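Local coordinates for protein DNA polymerase III, beta subunit (Thermotoga maritima, PDB 1VPK) that probably tethers DNA polymerases and other proteins to DNA as a ring-shaped head-to-tail homodimer, making replication processive, at residues I154-K159 / L180-G185; T220-I225 / L236-V241. All blocks are in the same frame, centred on the assembly; numbering follows the deposited sequence.

Contact 1. Residues I154-K159 / L180-G185; sequences IFAAAK and LVASDG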
# COMPACT_ATOMS: atom_id res chain seq x y z
N ILE A 154 -14.72 -2.90 -15.73
CA ILE A 154 -13.62 -3.87 -15.83
C ILE A 154 -13.39 -4.66 -14.54
O ILE A 154 -12.98 -5.80 -14.59
CB ILE A 154 -12.29 -3.21 -16.33
CG1 ILE A 154 -11.32 -4.29 -16.84
CG2 ILE A 154 -11.68 -2.27 -15.26
CD1 ILE A 154 -10.20 -3.72 -17.67
N PHE A 155 -13.68 -4.07 -13.40
CA PHE A 155 -13.58 -4.76 -12.11
C PHE A 155 -14.41 -6.03 -11.95
O PHE A 155 -14.14 -6.84 -11.07
CB PHE A 155 -13.92 -3.84 -10.95
CG PHE A 155 -15.42 -3.62 -10.77
CD1 PHE A 155 -16.08 -2.60 -11.46
CD2 PHE A 155 -16.13 -4.39 -9.87
CE1 PHE A 155 -17.41 -2.40 -11.27
CE2 PHE A 155 -17.48 -4.19 -9.68
CZ PHE A 155 -18.12 -3.18 -10.38
N ALA A 156 -15.48 -6.17 -12.74
CA ALA A 156 -16.39 -7.29 -12.57
C ALA A 156 -15.95 -8.51 -13.44
O ALA A 156 -16.49 -9.61 -13.27
CB ALA A 156 -17.80 -6.86 -12.90
N ALA A 157 -14.94 -8.34 -14.31
CA ALA A 157 -14.43 -9.45 -15.11
C ALA A 157 -13.80 -10.52 -14.25
O ALA A 157 -13.13 -10.21 -13.27
CB ALA A 157 -13.41 -8.96 -16.11
N ALA A 158 -14.00 -11.78 -14.64
CA ALA A 158 -13.29 -12.91 -14.04
C ALA A 158 -11.77 -12.69 -14.16
O ALA A 158 -11.26 -12.31 -15.22
CB ALA A 158 -13.67 -14.23 -14.71
N LYS A 159 -11.08 -12.91 -13.06
CA LYS A 159 -9.61 -12.80 -13.04
C LYS A 159 -8.94 -14.13 -13.42
O LYS A 159 -7.77 -14.14 -13.77
CB LYS A 159 -9.12 -12.31 -11.68
CG LYS A 159 -9.42 -10.85 -11.46
CD LYS A 159 -9.10 -10.38 -10.08
CE LYS A 159 -9.83 -9.08 -9.78
NZ LYS A 159 -11.27 -9.32 -9.43
N LEU A 180 -20.60 -1.90 -22.96
CA LEU A 180 -19.60 -2.76 -22.45
C LEU A 180 -20.15 -3.57 -21.31
O LEU A 180 -20.90 -3.05 -20.48
CB LEU A 180 -18.44 -1.92 -21.91
CG LEU A 180 -17.67 -1.04 -22.89
CD1 LEU A 180 -16.47 -0.40 -22.13
CD2 LEU A 180 -17.20 -1.86 -24.10
N VAL A 181 -19.77 -4.85 -21.25
CA VAL A 181 -20.26 -5.76 -20.22
C VAL A 181 -19.12 -6.60 -19.69
O VAL A 181 -18.30 -7.07 -20.45
CB VAL A 181 -21.36 -6.72 -20.75
CG1 VAL A 181 -22.10 -7.41 -19.57
CG2 VAL A 181 -22.36 -5.97 -21.56
N ALA A 182 -19.10 -6.81 -18.39
CA ALA A 182 -18.13 -7.71 -17.79
C ALA A 182 -18.79 -8.44 -16.66
O ALA A 182 -19.66 -7.88 -15.97
CB ALA A 182 -16.89 -6.92 -17.27
N SER A 183 -18.38 -9.69 -16.46
CA SER A 183 -18.95 -10.53 -15.42
C SER A 183 -17.97 -11.62 -15.02
O SER A 183 -17.10 -11.98 -15.82
CB SER A 183 -20.22 -11.22 -15.92
OG SER A 183 -20.71 -12.11 -14.94
N ASP A 184 -18.13 -12.14 -13.81
CA ASP A 184 -17.34 -13.23 -13.32
C ASP A 184 -18.21 -14.40 -12.88
O ASP A 184 -17.73 -15.31 -12.17
CB ASP A 184 -16.42 -12.77 -12.20
CG ASP A 184 -17.16 -12.36 -10.92
OD1 ASP A 184 -18.43 -12.43 -10.83
OD2 ASP A 184 -16.43 -11.96 -10.00
N GLY A 185 -19.48 -14.38 -13.27
CA GLY A 185 -20.42 -15.43 -12.86
C GLY A 185 -21.13 -15.18 -11.55
O GLY A 185 -22.20 -15.76 -11.28
O HOH W 1 -13.90 -10.64 -10.59
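Ala182, near the end of strand 177-183, directs its methyl group into the bend that follows helix 143-153. Its CB lies 3.8 Å from Ala157 N, with Ala157 CB beside it. From the loop side Ala156 reaches back over the strand, its CB resting 3.7 Å from Ala182 O. Small side chains let the backbones of loop and strand come close here. Around this point Ala156 CB also touches Arg187 and Ala189 of strand 187-194, while Ala157 packs on Leu207 of helix 207-218.

Ser183 turns its side chain away and meets the loop through its carbonyl, which accepts a weak bond from Ala158 N (3.3 Å, 142° at the hydrogen). This joins the exit of a helix to the last residue of a strand in the central domain, where helices 143-153 and 207-218 pack against two antiparallel sheets. Ser183 OG closes an ST turn by accepting from Gly185 N over 3.1 Å in a nearly straight bond (172°), and it also bonds with Arg187 O. Gly185 has backbone angles at which a side chain would collide with the carbonyl O before it.

Asp184 points its CB at the loop, where it packs against Ala158 CB and comes within 3.3 Å of Ala156 O. With CG between the backbone N and the carbonyl carbon (chi1 68°), Asp184 CG too lies close to Ala156 O, at 3.7 Å. Asp184 OD2 takes a hydrogen from a water at 2.9 Å; the same water donates to Ala157 O and weakly accepts from Lys159 NZ. Lys159 NZ and Asp184 OD2, 5.8 Å apart, are thus linked indirectly. The carboxylate has direct partners as well, a salt bridge from OD2 to Arg187 NE and a bond from Phe186 N to OD1.

Contact 2. Residues T220-I225 / L236-V241; sequences TTEPTI and LSTNDV
Glu222 and Asn239 make the polar link between the two segments: Asn239 N donates to Glu222 OE1 over 3.0 Å at 166°. The donor arrives on the syn side, 31° out of the carboxylate plane, and Asn239 CB crowds the same oxygen. Thr220 OG1 accepts from Glu222 N in an ST turn, fixing the backbone from which the extended glutamate chain leaves. In the other segment, Thr238 OG1 receives weak bonds from Asp240 N and Val241 N across the bend.

Van der Waals contacts flank the link. Glu222 CD packs 3.6 Å from Thr238 CB. Thr238 CG2, anti to its own carbonyl carbon, lies 3.8 Å from Ile225 CG2 and meets Thr220 OG1 tip to tip. Further into the hairpin of strands 224-229 and 233-237 the contact is apolar: Ile225 CD1 touches Leu236 CD1 at 3.8 Å, while Leu146 of helix 143-153 also packs against Ile225.

An alanine in place of Glu222 would probably leave Asn239 N without its acceptor and open a gap beside Thr238 CB. Glu222 OE2 also stands 2.8 Å from Thr224 O, a close approach of two acceptors. One carboxylate oxygen thus links the loop before strand 224-229 to the turn after strand 233-237, while the other lies beside a carbonyl oxygen, a closeness that a proton on the group would probably ease.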
# COMPACT_ATOMS: atom_id res chain seq x y z
N THR A 220 -3.21 9.05 -23.12
CA THR A 220 -3.30 9.92 -24.29
C THR A 220 -3.99 11.26 -23.93
O THR A 220 -4.91 11.31 -23.13
CB THR A 220 -3.98 9.23 -25.51
OG1 THR A 220 -4.00 10.15 -26.61
CG2 THR A 220 -5.36 8.84 -25.22
N THR A 221 -3.51 12.33 -24.53
CA THR A 221 -4.15 13.62 -24.35
C THR A 221 -5.07 13.91 -25.53
O THR A 221 -5.66 14.98 -25.60
CB THR A 221 -3.10 14.75 -24.19
OG1 THR A 221 -2.46 15.00 -25.45
CG2 THR A 221 -2.04 14.36 -23.14
N GLU A 222 -5.21 12.96 -26.46
CA GLU A 222 -6.00 13.28 -27.62
C GLU A 222 -7.51 13.08 -27.39
O GLU A 222 -7.92 12.18 -26.66
CB GLU A 222 -5.46 12.58 -28.86
CG GLU A 222 -6.01 11.22 -29.19
CD GLU A 222 -5.53 10.77 -30.57
OE1 GLU A 222 -4.34 11.09 -30.88
OE2 GLU A 222 -6.33 10.13 -31.33
N PRO A 223 -8.34 14.00 -27.94
CA PRO A 223 -9.79 14.12 -27.62
C PRO A 223 -10.66 12.90 -27.97
O PRO A 223 -11.63 12.59 -27.27
CB PRO A 223 -10.23 15.36 -28.42
CG PRO A 223 -9.01 16.09 -28.68
CD PRO A 223 -7.94 15.06 -28.88
N THR A 224 -10.33 12.25 -29.08
CA THR A 224 -11.03 11.04 -29.49
C THR A 224 -10.04 9.97 -29.92
O THR A 224 -8.90 10.27 -30.21
CB THR A 224 -11.94 11.31 -30.67
OG1 THR A 224 -11.15 11.78 -31.77
CG2 THR A 224 -12.94 12.35 -30.35
N ILE A 225 -10.50 8.73 -29.95
CA ILE A 225 -9.69 7.59 -30.42
C ILE A 225 -10.51 6.77 -31.44
O ILE A 225 -11.75 6.84 -31.46
CB ILE A 225 -9.25 6.64 -29.29
CG1 ILE A 225 -10.44 6.05 -28.54
CG2 ILE A 225 -8.31 7.34 -28.33
CD1 ILE A 225 -10.96 4.76 -29.17
N LEU A 236 -7.18 -0.33 -31.74
CA LEU A 236 -7.48 0.89 -31.05
C LEU A 236 -6.30 1.82 -31.33
O LEU A 236 -5.16 1.52 -30.94
CB LEU A 236 -7.58 0.62 -29.56
CG LEU A 236 -8.20 1.71 -28.68
CD1 LEU A 236 -9.61 1.28 -28.27
CD2 LEU A 236 -7.37 1.91 -27.45
N SER A 237 -6.57 2.92 -32.02
CA SER A 237 -5.53 3.80 -32.56
C SER A 237 -5.68 5.22 -32.03
O SER A 237 -6.81 5.77 -31.97
CB SER A 237 -5.69 3.90 -34.09
OG SER A 237 -5.42 2.65 -34.72
N THR A 238 -4.54 5.81 -31.66
CA THR A 238 -4.41 7.25 -31.52
C THR A 238 -3.48 7.73 -32.65
O THR A 238 -3.12 6.95 -33.54
CB THR A 238 -3.82 7.65 -30.15
OG1 THR A 238 -2.42 7.32 -30.09
CG2 THR A 238 -4.55 6.93 -29.01
N ASN A 239 -3.16 9.02 -32.64
CA ASN A 239 -2.20 9.67 -33.52
C ASN A 239 -0.89 8.86 -33.69
O ASN A 239 -0.47 8.58 -34.82
CB ASN A 239 -1.88 11.03 -32.87
CG ASN A 239 -1.20 12.00 -33.78
OD1 ASN A 239 -1.63 12.21 -34.92
ND2 ASN A 239 -0.17 12.66 -33.26
N ASP A 240 -0.33 8.44 -32.55
CA ASP A 240 1.07 7.96 -32.43
C ASP A 240 1.18 6.48 -32.02
O ASP A 240 2.28 5.95 -32.01
CB ASP A 240 1.77 8.71 -31.30
CG ASP A 240 2.16 10.08 -31.62
OD1 ASP A 240 2.14 10.49 -32.81
OD2 ASP A 240 2.50 10.78 -30.64
N VAL A 241 0.05 5.87 -31.66
CA VAL A 241 0.01 4.56 -31.02
C VAL A 241 -1.04 3.67 -31.67
O VAL A 241 -2.24 3.97 -31.66
CB VAL A 241 -0.21 4.66 -29.46
CG1 VAL A 241 -0.03 3.28 -28.80
CG2 VAL A 241 0.79 5.60 -28.86

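In the fold
Along the chain contact 1 is complete before contact 2 begins, and both fall within the central domain. Their centres are 25 Å apart and their nearest atoms about 9 Å, so they do not meet. They sit at opposite ends of helix 143-153: residues 154-159 follow it, whereas Thr220 and Ile225 of contact 2 pack on Thr143 at its start. Helix 207-218 also serves both, since Ile154 and Ala157 touch it and segment 220-225 follows it. Each contact belongs to a different antiparallel sheet, one continuing into strands of the C-terminal domain, the other into those of the N-terminal domain. The central domain thus joins its two neighbours through these sheets.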